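Local coordinates for thermosome subunit (Methanococcoides burtonii, PDB 3AQ1), which probably binds and hydrolyses ATP to assist protein folding, as a group II chaperonin crystallised as an open-state monomer, at residues Val52-Leu57 with Glu461-Ile466; Glu76-Ala81 with Ser389-Ala394; Thr110-Lys115 with Glu122-Leu127; Ile153-Gly158 with His333-Leu338. All blocks are in the same frame, centred on the assembly; numbering follows the deposited sequence.

Contact 1 of 4, residues Val52-Leu57 with Glu461-Ile466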
loop_
_atom_site.group_PDB
_atom_site.type_symbol
_atom_site.label_atom_id
_atom_site.label_comp_id
_atom_site.label_asym_id
_atom_site.label_seq_id
_atom_site.Cartn_x
_atom_site.Cartn_y
_atom_site.Cartn_z
ATOM N N VAL A 52 9.826 21.305 -5.121
ATOM C CA VAL A 52 9.602 22.697 -4.765
ATOM C C VAL A 52 10.486 23.085 -3.590
ATOM O O VAL A 52 11.032 24.193 -3.541
ATOM C CB VAL A 52 8.112 22.972 -4.410
ATOM C CG1 VAL A 52 7.934 24.381 -3.864
ATOM C CG2 VAL A 52 7.237 22.756 -5.620
ATOM N N LEU A 53 10.616 22.179 -2.626
ATOM C CA LEU A 53 11.346 22.527 -1.417
ATOM C C LEU A 53 12.843 22.547 -1.709
ATOM O O LEU A 53 13.581 23.369 -1.178
ATOM C CB LEU A 53 10.995 21.595 -0.260
ATOM C CG LEU A 53 11.830 21.791 1.019
ATOM C CD1 LEU A 53 11.592 23.155 1.665
ATOM C CD2 LEU A 53 11.575 20.667 2.030
ATOM N N SER A 54 13.268 21.644 -2.582
ATOM C CA SER A 54 14.641 21.587 -3.049
ATOM C C SER A 54 15.091 22.874 -3.781
ATOM O O SER A 54 16.153 23.427 -3.479
ATOM C CB SER A 54 14.814 20.360 -3.942
ATOM O OG SER A 54 16.103 20.320 -4.521
ATOM N N GLY A 55 14.296 23.340 -4.742
ATOM C CA GLY A 55 14.546 24.620 -5.393
ATOM C C GLY A 55 14.722 25.762 -4.404
ATOM O O GLY A 55 15.662 26.549 -4.486
ATOM N N GLU A 56 13.819 25.827 -3.444
ATOM C CA GLU A 56 13.838 26.849 -2.425
ATOM C C GLU A 56 15.090 26.778 -1.568
ATOM O O GLU A 56 15.667 27.801 -1.215
ATOM C CB GLU A 56 12.609 26.684 -1.536
ATOM C CG GLU A 56 12.162 27.961 -0.901
ATOM C CD GLU A 56 11.962 29.041 -1.933
ATOM O OE1 GLU A 56 11.594 28.705 -3.089
ATOM O OE2 GLU A 56 12.184 30.220 -1.582
ATOM N N LEU A 57 15.491 25.567 -1.205
ATOM C CA LEU A 57 16.672 25.387 -0.379
ATOM C C LEU A 57 17.898 25.832 -1.153
ATOM O O LEU A 57 18.767 26.522 -0.607
ATOM C CB LEU A 57 16.817 23.933 0.056
ATOM C CG LEU A 57 15.816 23.481 1.119
ATOM C CD1 LEU A 57 15.841 21.959 1.344
ATOM C CD2 LEU A 57 16.043 24.233 2.417
ATOM N N GLU A 461 18.805 16.071 0.751
ATOM C CA GLU A 461 19.873 15.276 0.131
ATOM C C GLU A 461 20.214 15.712 -1.287
ATOM O O GLU A 461 21.364 15.627 -1.707
ATOM C CB GLU A 461 19.518 13.786 0.112
ATOM C CG GLU A 461 19.480 13.115 1.478
ATOM C CD GLU A 461 20.824 13.075 2.159
ATOM O OE1 GLU A 461 21.827 13.458 1.523
ATOM O OE2 GLU A 461 20.874 12.658 3.332
ATOM N N ALA A 462 19.209 16.162 -2.025
ATOM C CA ALA A 462 19.402 16.612 -3.393
ATOM C C ALA A 462 20.108 17.956 -3.419
ATOM O O ALA A 462 20.954 18.213 -4.281
ATOM C CB ALA A 462 18.066 16.724 -4.100
ATOM N N THR A 463 19.731 18.819 -2.480
ATOM C CA THR A 463 20.285 20.161 -2.390
ATOM C C THR A 463 21.731 20.067 -1.950
ATOM O O THR A 463 22.616 20.692 -2.530
ATOM C CB THR A 463 19.502 21.002 -1.384
ATOM O OG1 THR A 463 18.199 21.249 -1.908
ATOM C CG2 THR A 463 20.182 22.325 -1.124
ATOM N N VAL A 464 21.961 19.266 -0.921
ATOM C CA VAL A 464 23.294 19.085 -0.382
ATOM C C VAL A 464 24.214 18.403 -1.386
ATOM O O VAL A 464 25.383 18.741 -1.501
ATOM C CB VAL A 464 23.240 18.295 0.919
ATOM C CG1 VAL A 464 24.535 17.554 1.150
ATOM C CG2 VAL A 464 22.916 19.242 2.072
ATOM N N MET A 465 23.680 17.455 -2.134
ATOM C CA MET A 465 24.488 16.765 -3.120
ATOM C C MET A 465 24.968 17.752 -4.186
ATOM O O MET A 465 26.089 17.666 -4.679
ATOM C CB MET A 465 23.684 15.627 -3.741
ATOM C CG MET A 465 24.325 15.016 -4.951
ATOM S SD MET A 465 24.015 13.260 -5.015
ATOM C CE MET A 465 22.276 13.244 -4.604
ATOM N N ILE A 466 24.110 18.699 -4.528
ATOM C CA ILE A 466 24.427 19.717 -5.514
ATOM C C ILE A 466 25.407 20.779 -4.983
ATOM O O ILE A 466 26.210 21.320 -5.740
ATOM C CB ILE A 466 23.137 20.399 -5.970
ATOM C CG1 ILE A 466 22.282 19.396 -6.746
ATOM C CG2 ILE A 466 23.434 21.676 -6.764
ATOM C CD1 ILE A 466 21.088 20.007 -7.432
#
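Ser54 and Thr463 supply the one hydrogen bond between these helical segments, and it is weak: Ser54 OG donates to Thr463 OG1 over 3.5 Å. Thr463 OG1 stands beside its own backbone N and anti to the carbonyl carbon (chi1 -69°), where its stronger partner is Ala459 O, one turn back in the same helix. Donation to Ala459 agrees with acceptance from Ser54, so one hydroxyl serves both helices. Ser54 O also approaches Thr463 OG1, at 3.4 Å, without making a further bond.

The axes of the two segments place this contact. They come within 9.1 Å of each other and run in broadly the same direction, with a crossing angle of -36°. Helices 45-65 and 449-467, the first and last of the modelled chain, are thereby packed side by side, consistent with the equatorial domain of group II chaperonins, which is assembled from both ends of the sequence.

The remaining contacts are van der Waals. The side chains of Leu57 and Thr463 meet at about a right angle, Leu57 CB lying 3.6 Å from Thr463 OG1 and 3.9 Å from Thr463 CG2. Ala462 CB adds a looser touch on Ser54 OG, at 4.1 Å. With an alanine at Thr463, Ser54 OG would probably lose its weak acceptor and a gap would open beside Leu57 CB. Beyond the pair, Leu57 also packs on Phe391 and Thr463 on Tyr78.

Contact 2 of 4, residues Glu76-Ala81 with Ser389-Ala394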
loop_
_atom_site.group_PDB
_atom_site.type_symbol
_atom_site.label_atom_id
_atom_site.label_comp_id
_atom_site.label_asym_id
_atom_site.label_seq_id
_atom_site.Cartn_x
_atom_site.Cartn_y
_atom_site.Cartn_z
ATOM N N GLU A 76 25.775 21.077 6.201
ATOM C CA GLU A 76 25.585 20.477 7.519
ATOM C C GLU A 76 24.410 21.104 8.252
ATOM O O GLU A 76 23.633 20.402 8.896
ATOM C CB GLU A 76 26.860 20.550 8.353
ATOM C CG GLU A 76 27.829 19.429 8.035
ATOM C CD GLU A 76 29.244 19.928 7.811
ATOM O OE1 GLU A 76 29.827 20.526 8.743
ATOM O OE2 GLU A 76 29.773 19.722 6.697
ATOM N N GLY A 77 24.274 22.423 8.136
ATOM C CA GLY A 77 23.120 23.122 8.676
ATOM C C GLY A 77 21.807 22.550 8.159
ATOM O O GLY A 77 20.902 22.246 8.933
ATOM N N TYR A 78 21.707 22.403 6.841
ATOM C CA TYR A 78 20.529 21.817 6.219
ATOM C C TYR A 78 20.289 20.393 6.717
ATOM O O TYR A 78 19.169 20.044 7.093
ATOM C CB TYR A 78 20.668 21.799 4.695
ATOM C CG TYR A 78 20.350 23.095 3.989
ATOM C CD1 TYR A 78 20.050 24.249 4.691
ATOM C CD2 TYR A 78 20.374 23.160 2.610
ATOM C CE1 TYR A 78 19.773 25.430 4.026
ATOM C CE2 TYR A 78 20.096 24.327 1.936
ATOM C CZ TYR A 78 19.794 25.456 2.643
ATOM O OH TYR A 78 19.518 26.610 1.948
ATOM N N ARG A 79 21.334 19.571 6.704
ATOM C CA ARG A 79 21.196 18.176 7.108
ATOM C C ARG A 79 20.772 18.068 8.572
ATOM O O ARG A 79 20.032 17.161 8.955
ATOM C CB ARG A 79 22.490 17.402 6.870
ATOM C CG ARG A 79 22.398 15.942 7.289
ATOM C CD ARG A 79 23.722 15.237 7.120
ATOM N NE ARG A 79 24.220 15.350 5.756
ATOM C CZ ARG A 79 23.791 14.596 4.748
ATOM N NH1 ARG A 79 22.845 13.680 4.956
ATOM N NH2 ARG A 79 24.303 14.759 3.532
ATOM N N HIS A 80 21.240 19.007 9.382
ATOM C CA HIS A 80 20.827 19.082 10.771
ATOM C C HIS A 80 19.368 19.546 10.815
ATOM O O HIS A 80 18.563 19.069 11.624
ATOM C CB HIS A 80 21.765 20.025 11.536
ATOM C CG HIS A 80 21.557 20.027 13.017
ATOM N ND1 HIS A 80 21.942 21.083 13.820
ATOM C CD2 HIS A 80 20.999 19.111 13.844
ATOM C CE1 HIS A 80 21.631 20.814 15.075
ATOM N NE2 HIS A 80 21.057 19.626 15.118
ATOM N N ALA A 81 19.022 20.456 9.913
ATOM C CA ALA A 81 17.647 20.923 9.806
ATOM C C ALA A 81 16.708 19.764 9.521
ATOM O O ALA A 81 15.743 19.558 10.243
ATOM C CB ALA A 81 17.522 21.981 8.729
ATOM N N SER A 389 17.955 28.518 9.830
ATOM C CA SER A 389 16.923 29.530 9.737
ATOM C C SER A 389 16.369 29.577 8.311
ATOM O O SER A 389 15.158 29.658 8.105
ATOM C CB SER A 389 17.491 30.892 10.153
ATOM O OG SER A 389 16.470 31.864 10.239
ATOM N N LYS A 390 17.259 29.517 7.326
ATOM C CA LYS A 390 16.841 29.578 5.932
ATOM C C LYS A 390 16.091 28.314 5.529
ATOM O O LYS A 390 15.198 28.362 4.685
ATOM C CB LYS A 390 18.034 29.829 5.008
ATOM C CG LYS A 390 18.502 31.288 4.976
ATOM C CD LYS A 390 17.490 32.184 4.264
ATOM C CE LYS A 390 17.959 33.636 4.175
ATOM N NZ LYS A 390 17.080 34.442 3.269
ATOM N N PHE A 391 16.441 27.185 6.139
ATOM C CA PHE A 391 15.717 25.946 5.889
ATOM C C PHE A 391 14.280 26.157 6.345
ATOM O O PHE A 391 13.338 26.034 5.556
ATOM C CB PHE A 391 16.361 24.773 6.633
ATOM C CG PHE A 391 15.904 23.407 6.161
ATOM C CD1 PHE A 391 14.712 22.873 6.586
ATOM C CD2 PHE A 391 16.695 22.644 5.332
ATOM C CE1 PHE A 391 14.306 21.608 6.170
ATOM C CE2 PHE A 391 16.288 21.381 4.915
ATOM C CZ PHE A 391 15.098 20.866 5.339
ATOM N N ALA A 392 14.120 26.503 7.618
ATOM C CA ALA A 392 12.795 26.737 8.180
ATOM C C ALA A 392 11.971 27.717 7.335
ATOM O O ALA A 392 10.749 27.661 7.331
ATOM C CB ALA A 392 12.904 27.213 9.621
ATOM N N GLU A 393 12.641 28.599 6.604
ATOM C CA GLU A 393 11.955 29.573 5.753
ATOM C C GLU A 393 11.476 28.946 4.456
ATOM O O GLU A 393 10.448 29.341 3.905
ATOM C CB GLU A 393 12.883 30.734 5.390
ATOM C CG GLU A 393 13.217 31.717 6.500
ATOM C CD GLU A 393 13.841 32.977 5.930
ATOM O OE1 GLU A 393 13.849 33.098 4.683
ATOM O OE2 GLU A 393 14.313 33.836 6.708
ATOM N N ALA A 394 12.250 27.994 3.952
ATOM C CA ALA A 394 11.943 27.358 2.685
ATOM C C ALA A 394 10.667 26.539 2.810
ATOM O O ALA A 394 9.877 26.440 1.859
ATOM C CB ALA A 394 13.102 26.490 2.240
#
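The Phe391 ring takes the methyl of Ala81 over one face and presents its edge to Tyr78; Leu57 of helix 45-65 lies on the opposite side, near CD2. Ala81 CB stands 3.6 Å from the Phe391 centroid and 22° off the ring normal, a CH-pi contact displaced toward the rim; the nearest ring atom, Phe391 CG, is 3.4 Å from Ala81 CB. With Tyr78 the phenyl forms an offset edge-to-face pair, as the centroid separation of 5.6 Å and the interplanar angle of 69° indicate. The leading atom is Phe391 CD2, which comes to 3.8 Å from Tyr78 CD1.

Because Phe391 CG lies anti to the backbone N (chi1 -165°), the ring projects from its own helix into the angle between Tyr78 and Ala81, which sit one turn apart. Shortening Phe391 to an alanine is likely to take the aromatic face from the Ala81 methyl and the ring partner from Tyr78. The phenol is tied down separately: Tyr78 OH is hydrogen-bonded to Leu57 O.

Leu373 and Ile456 touch Phe391 from helices 364-378 and 449-467, so this aromatic residue is buried where several helices converge, an interior consistent with the helical equatorial domain of the chaperonin family.

Contact 3 of 4, residues Thr110-Lys115 with Glu122-Leu127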
loop_
_atom_site.group_PDB
_atom_site.type_symbol
_atom_site.label_atom_id
_atom_site.label_comp_id
_atom_site.label_asym_id
_atom_site.label_seq_id
_atom_site.Cartn_x
_atom_site.Cartn_y
_atom_site.Cartn_z
ATOM N N THR A 110 -10.364 8.796 2.585
ATOM C CA THR A 110 -9.642 9.773 1.782
ATOM C C THR A 110 -9.214 9.238 0.414
ATOM O O THR A 110 -8.979 10.018 -0.516
ATOM C CB THR A 110 -8.389 10.318 2.509
ATOM O OG1 THR A 110 -7.351 9.323 2.523
ATOM C CG2 THR A 110 -8.726 10.758 3.930
ATOM N N ALA A 111 -9.104 7.921 0.280
ATOM C CA ALA A 111 -8.640 7.328 -0.984
ATOM C C ALA A 111 -9.787 7.001 -1.947
ATOM O O ALA A 111 -9.570 6.554 -3.076
ATOM C CB ALA A 111 -7.767 6.088 -0.726
ATOM N N ILE A 112 -11.001 7.269 -1.494
ATOM C CA ILE A 112 -12.200 6.841 -2.183
ATOM C C ILE A 112 -13.023 8.062 -2.560
ATOM O O ILE A 112 -13.840 8.545 -1.772
ATOM C CB ILE A 112 -13.042 5.908 -1.260
ATOM C CG1 ILE A 112 -12.168 4.782 -0.685
ATOM C CG2 ILE A 112 -14.273 5.374 -1.988
ATOM C CD1 ILE A 112 -12.926 3.813 0.213
ATOM N N THR A 113 -12.815 8.561 -3.771
ATOM C CA THR A 113 -13.440 9.818 -4.172
ATOM C C THR A 113 -13.669 9.920 -5.680
ATOM O O THR A 113 -13.232 9.066 -6.449
ATOM C CB THR A 113 -12.611 11.021 -3.684
ATOM O OG1 THR A 113 -11.213 10.710 -3.797
ATOM C CG2 THR A 113 -12.939 11.345 -2.226
ATOM N N GLY A 114 -14.367 10.969 -6.095
ATOM C CA GLY A 114 -14.670 11.153 -7.499
ATOM C C GLY A 114 -16.123 10.874 -7.833
ATOM O O GLY A 114 -16.988 10.827 -6.955
ATOM N N LYS A 115 -16.392 10.697 -9.121
ATOM C CA LYS A 115 -17.750 10.460 -9.587
ATOM C C LYS A 115 -18.325 9.235 -8.902
ATOM O O LYS A 115 -17.695 8.182 -8.881
ATOM C CB LYS A 115 -17.771 10.288 -11.110
ATOM C CG LYS A 115 -17.336 11.535 -11.866
ATOM C CD LYS A 115 -16.828 11.214 -13.260
ATOM C CE LYS A 115 -16.231 12.455 -13.907
ATOM N NZ LYS A 115 -15.568 12.162 -15.206
ATOM N N GLU A 122 -18.933 5.057 2.529
ATOM C CA GLU A 122 -19.019 4.432 3.846
ATOM C C GLU A 122 -18.692 2.938 3.815
ATOM O O GLU A 122 -17.850 2.467 4.576
ATOM C CB GLU A 122 -20.406 4.640 4.459
ATOM C CG GLU A 122 -20.785 6.096 4.701
ATOM C CD GLU A 122 -21.250 6.834 3.442
ATOM O OE1 GLU A 122 -21.633 6.183 2.440
ATOM O OE2 GLU A 122 -21.243 8.082 3.469
ATOM N N LYS A 123 -19.370 2.201 2.938
ATOM C CA LYS A 123 -19.251 0.744 2.884
ATOM C C LYS A 123 -17.892 0.257 2.393
ATOM O O LYS A 123 -17.368 -0.734 2.898
ATOM C CB LYS A 123 -20.366 0.118 2.034
ATOM C CG LYS A 123 -21.756 0.112 2.684
ATOM C CD LYS A 123 -22.843 -0.161 1.636
ATOM C CE LYS A 123 -24.268 -0.003 2.176
ATOM N NZ LYS A 123 -25.273 -0.080 1.067
ATOM N N LEU A 124 -17.317 0.939 1.410
ATOM C CA LEU A 124 -15.999 0.540 0.938
ATOM C C LEU A 124 -14.920 0.821 1.994
ATOM O O LEU A 124 -13.911 0.123 2.072
ATOM C CB LEU A 124 -15.655 1.220 -0.381
ATOM C CG LEU A 124 -14.510 0.531 -1.112
ATOM C CD1 LEU A 124 -14.899 -0.908 -1.483
ATOM C CD2 LEU A 124 -14.117 1.316 -2.331
ATOM N N SER A 125 -15.146 1.833 2.816
ATOM C CA SER A 125 -14.214 2.160 3.886
ATOM C C SER A 125 -14.198 1.063 4.949
ATOM O O SER A 125 -13.142 0.623 5.403
ATOM C CB SER A 125 -14.587 3.503 4.517
ATOM O OG SER A 125 -14.406 4.548 3.589
ATOM N N ALA A 126 -15.392 0.640 5.338
ATOM C CA ALA A 126 -15.567 -0.458 6.267
ATOM C C ALA A 126 -14.872 -1.714 5.761
ATOM O O ALA A 126 -14.201 -2.417 6.508
ATOM C CB ALA A 126 -17.041 -0.724 6.472
ATOM N N LEU A 127 -15.047 -1.991 4.481
ATOM C CA LEU A 127 -14.488 -3.185 3.886
ATOM C C LEU A 127 -12.965 -3.092 3.899
ATOM O O LEU A 127 -12.291 -4.048 4.277
ATOM C CB LEU A 127 -15.032 -3.363 2.465
ATOM C CG LEU A 127 -14.610 -4.599 1.695
ATOM C CD1 LEU A 127 -14.786 -5.802 2.587
ATOM C CD2 LEU A 127 -15.438 -4.723 0.435
#
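Ile112 and Ser125 mark the closest backbone approach, CA to CA 7.9 Å, between a segment without regular structure and a helix, and no hydrogen bond crosses it. The join therefore depends on side chains, and chiefly on one. Ile112 carries its CG1 branch beside the backbone N and anti to the carbonyl carbon (chi1 -51°), and a fully extended second torsion (chi2 -179°) sends CD1 out to the helix.

That terminal methyl rests against Leu124 along much of its side chain: Ile112 CD1 is 3.8 Å from Leu124 CD2, and Leu124 CB and CG lie at similar range. The second branch gives a looser touch, Ile112 CG2 to Leu124 CD2 at 4.1 Å. In sequence the contact is short-range, spanning the loop that leads from helix 101-109 into helix 121-132. As in other group II chaperonins, this region probably belongs to the intermediate domain, near where the chain leaves the equatorial domain.

Ser125 borders the same methyl from the neighbouring position on the helix, with Ser125 OG 3.8 Å from Ile112 CD1. A methyl carbon offers no hydrogen bond, so this is van der Waals contact; the hydroxyl is hydrogen-bonded to Lys121 O in the preceding turn. Leu124 is further packed by Ile161 and by Ala341 of helix 332-355. Ala111, the residue before Ile112, touches that same long helix at Asp344, Ala345 and Val348.

Contact 4 of 4, residues Ile153-Gly158 with His333-Leu338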
loop_
_atom_site.group_PDB
_atom_site.type_symbol
_atom_site.label_atom_id
_atom_site.label_comp_id
_atom_site.label_asym_id
_atom_site.label_seq_id
_atom_site.Cartn_x
_atom_site.Cartn_y
_atom_site.Cartn_z
ATOM N N ILE A 153 -7.710 -9.186 -4.509
ATOM C CA ILE A 153 -9.061 -8.764 -4.817
ATOM C C ILE A 153 -9.536 -9.513 -6.035
ATOM O O ILE A 153 -8.873 -9.538 -7.057
ATOM C CB ILE A 153 -9.165 -7.249 -5.055
ATOM C CG1 ILE A 153 -8.493 -6.490 -3.907
ATOM C CG2 ILE A 153 -10.599 -6.859 -5.129
ATOM C CD1 ILE A 153 -8.793 -4.997 -3.873
ATOM N N GLU A 154 -10.674 -10.170 -5.896
ATOM C CA GLU A 154 -11.281 -10.928 -6.980
ATOM C C GLU A 154 -12.664 -10.323 -7.151
ATOM O O GLU A 154 -13.498 -10.379 -6.239
ATOM C CB GLU A 154 -11.379 -12.417 -6.624
ATOM C CG GLU A 154 -12.055 -13.269 -7.681
ATOM C CD GLU A 154 -11.148 -13.511 -8.866
ATOM O OE1 GLU A 154 -9.916 -13.468 -8.656
ATOM O OE2 GLU A 154 -11.658 -13.727 -9.995
ATOM N N LYS A 155 -12.906 -9.704 -8.297
ATOM C CA LYS A 155 -14.147 -8.960 -8.445
ATOM C C LYS A 155 -15.284 -9.820 -8.980
ATOM O O LYS A 155 -15.177 -10.446 -10.033
ATOM C CB LYS A 155 -13.946 -7.663 -9.250
ATOM C CG LYS A 155 -13.287 -7.831 -10.590
ATOM C CD LYS A 155 -12.437 -6.622 -10.958
ATOM C CE LYS A 155 -11.804 -6.847 -12.329
ATOM N NZ LYS A 155 -10.773 -5.829 -12.647
ATOM N N ARG A 156 -16.360 -9.865 -8.208
ATOM C CA ARG A 156 -17.557 -10.587 -8.591
ATOM C C ARG A 156 -18.694 -9.612 -8.985
ATOM O O ARG A 156 -19.338 -8.999 -8.125
ATOM C CB ARG A 156 -17.997 -11.480 -7.433
ATOM C CG ARG A 156 -16.901 -12.365 -6.871
ATOM C CD ARG A 156 -17.386 -13.809 -6.723
ATOM N NE ARG A 156 -17.659 -14.429 -8.019
ATOM C CZ ARG A 156 -16.800 -14.446 -9.038
ATOM N NH1 ARG A 156 -15.605 -13.873 -8.925
ATOM N NH2 ARG A 156 -17.135 -15.035 -10.175
ATOM N N ALA A 157 -18.935 -9.462 -10.284
ATOM C CA ALA A 157 -19.988 -8.562 -10.738
ATOM C C ALA A 157 -21.351 -9.047 -10.248
ATOM O O ALA A 157 -21.636 -10.245 -10.282
ATOM C CB ALA A 157 -19.971 -8.449 -12.245
ATOM N N GLY A 158 -22.183 -8.119 -9.779
ATOM C CA GLY A 158 -23.526 -8.447 -9.327
ATOM C C GLY A 158 -23.750 -8.312 -7.828
ATOM O O GLY A 158 -22.868 -8.645 -7.032
ATOM N N HIS A 333 -19.203 -2.689 -14.476
ATOM C CA HIS A 333 -18.389 -1.474 -14.451
ATOM C C HIS A 333 -18.240 -0.840 -13.060
ATOM O O HIS A 333 -17.209 -0.233 -12.761
ATOM C CB HIS A 333 -18.837 -0.445 -15.505
ATOM C CG HIS A 333 -17.835 0.648 -15.732
ATOM N ND1 HIS A 333 -16.693 0.467 -16.484
ATOM C CD2 HIS A 333 -17.789 1.926 -15.283
ATOM C CE1 HIS A 333 -15.994 1.588 -16.501
ATOM N NE2 HIS A 333 -16.637 2.489 -15.778
ATOM N N VAL A 334 -19.264 -0.976 -12.222
ATOM C CA VAL A 334 -19.182 -0.545 -10.827
ATOM C C VAL A 334 -18.003 -1.239 -10.146
ATOM O O VAL A 334 -17.163 -0.628 -9.485
ATOM C CB VAL A 334 -20.474 -0.922 -10.061
ATOM C CG1 VAL A 334 -20.324 -0.669 -8.567
ATOM C CG2 VAL A 334 -21.661 -0.167 -10.617
ATOM N N VAL A 335 -17.938 -2.537 -10.335
ATOM C CA VAL A 335 -16.946 -3.333 -9.657
ATOM C C VAL A 335 -15.515 -3.050 -10.125
ATOM O O VAL A 335 -14.573 -3.246 -9.358
ATOM C CB VAL A 335 -17.307 -4.811 -9.773
ATOM C CG1 VAL A 335 -16.199 -5.583 -10.447
ATOM C CG2 VAL A 335 -17.664 -5.355 -8.413
ATOM N N ASP A 336 -15.338 -2.581 -11.361
ATOM C CA ASP A 336 -14.002 -2.175 -11.806
ATOM C C ASP A 336 -13.495 -0.987 -10.989
ATOM O O ASP A 336 -12.351 -0.989 -10.527
ATOM C CB ASP A 336 -13.968 -1.837 -13.297
ATOM C CG ASP A 336 -14.128 -3.058 -14.179
ATOM O OD1 ASP A 336 -13.759 -4.173 -13.749
ATOM O OD2 ASP A 336 -14.626 -2.900 -15.314
ATOM N N SER A 337 -14.358 0.009 -10.804
ATOM C CA SER A 337 -14.027 1.214 -10.053
ATOM C C SER A 337 -13.823 0.940 -8.575
ATOM O O SER A 337 -12.909 1.483 -7.951
ATOM C CB SER A 337 -15.132 2.264 -10.213
ATOM O OG SER A 337 -15.407 2.488 -11.577
ATOM N N LEU A 338 -14.701 0.126 -8.002
ATOM C CA LEU A 338 -14.531 -0.278 -6.614
ATOM C C LEU A 338 -13.157 -0.928 -6.416
ATOM O O LEU A 338 -12.429 -0.568 -5.493
ATOM C CB LEU A 338 -15.654 -1.216 -6.171
ATOM C CG LEU A 338 -17.017 -0.529 -6.066
ATOM C CD1 LEU A 338 -18.112 -1.500 -5.618
ATOM C CD2 LEU A 338 -16.936 0.677 -5.139
#
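Asp336 OD1 forms the salt bridge of this contact with Lys155 NZ, 3.6 Å away. No hydrogen bond accompanies it, so the link is electrostatic and fairly loose. Lys155 CE lies as near to the same oxygen as the ammonium nitrogen does, so the end of the lysine slants past the carboxylate oxygen instead of pointing straight at it. Its path follows from the torsions: CG is placed between the backbone N and the carbonyl carbon (chi1 53°), and a bend at chi2 (-148°) carries the chain past Val335 CG1 toward Asp336.

The aliphatic part of that chain covers Val335. Lys155 CB sits about 3.3 Å from Val335 CG1, and Lys155 CG follows at 3.7 Å. The other branch, Val335 CG2, faces the strand backbone, 4.0 Å from Arg156 O. The exposed lysine thus lays its methylenes on the buried valine.

The segment axes run nearly antiparallel, at 155°, and approach to 8.0 Å. Strand 151-157 pairs in parallel with strand 323-329 through Glu154 and Arg156, and helix 332-355, which follows strand 323-329 in the chain, packs back across this edge strand, where Ile153 continues the contact against Leu342 and Leu346.

The contacts form two clusters. Contacts 1 and 2, with centres about 11 Å apart, join four helices of one bundle, and the salt bridge from Arg79 NH1 to Glu461 OE2 (2.8 Å) ties them. Contacts 3 and 4, about 14 Å apart between centres, meet where Leu124 CD2 touches Leu338 CD2; helix 332-355 supplies one side of contact 4 and packs on contact 3. The centres of contacts 1 and 4 are about 43 Å apart, consistent with separate equatorial and intermediate domains. Chemistry follows burial: buried contacts 2 and 3 rest on aromatic or aliphatic groups, whereas partly buried contacts 1 and 4 add a weak hydroxyl bond and a salt bridge from an exposed lysine.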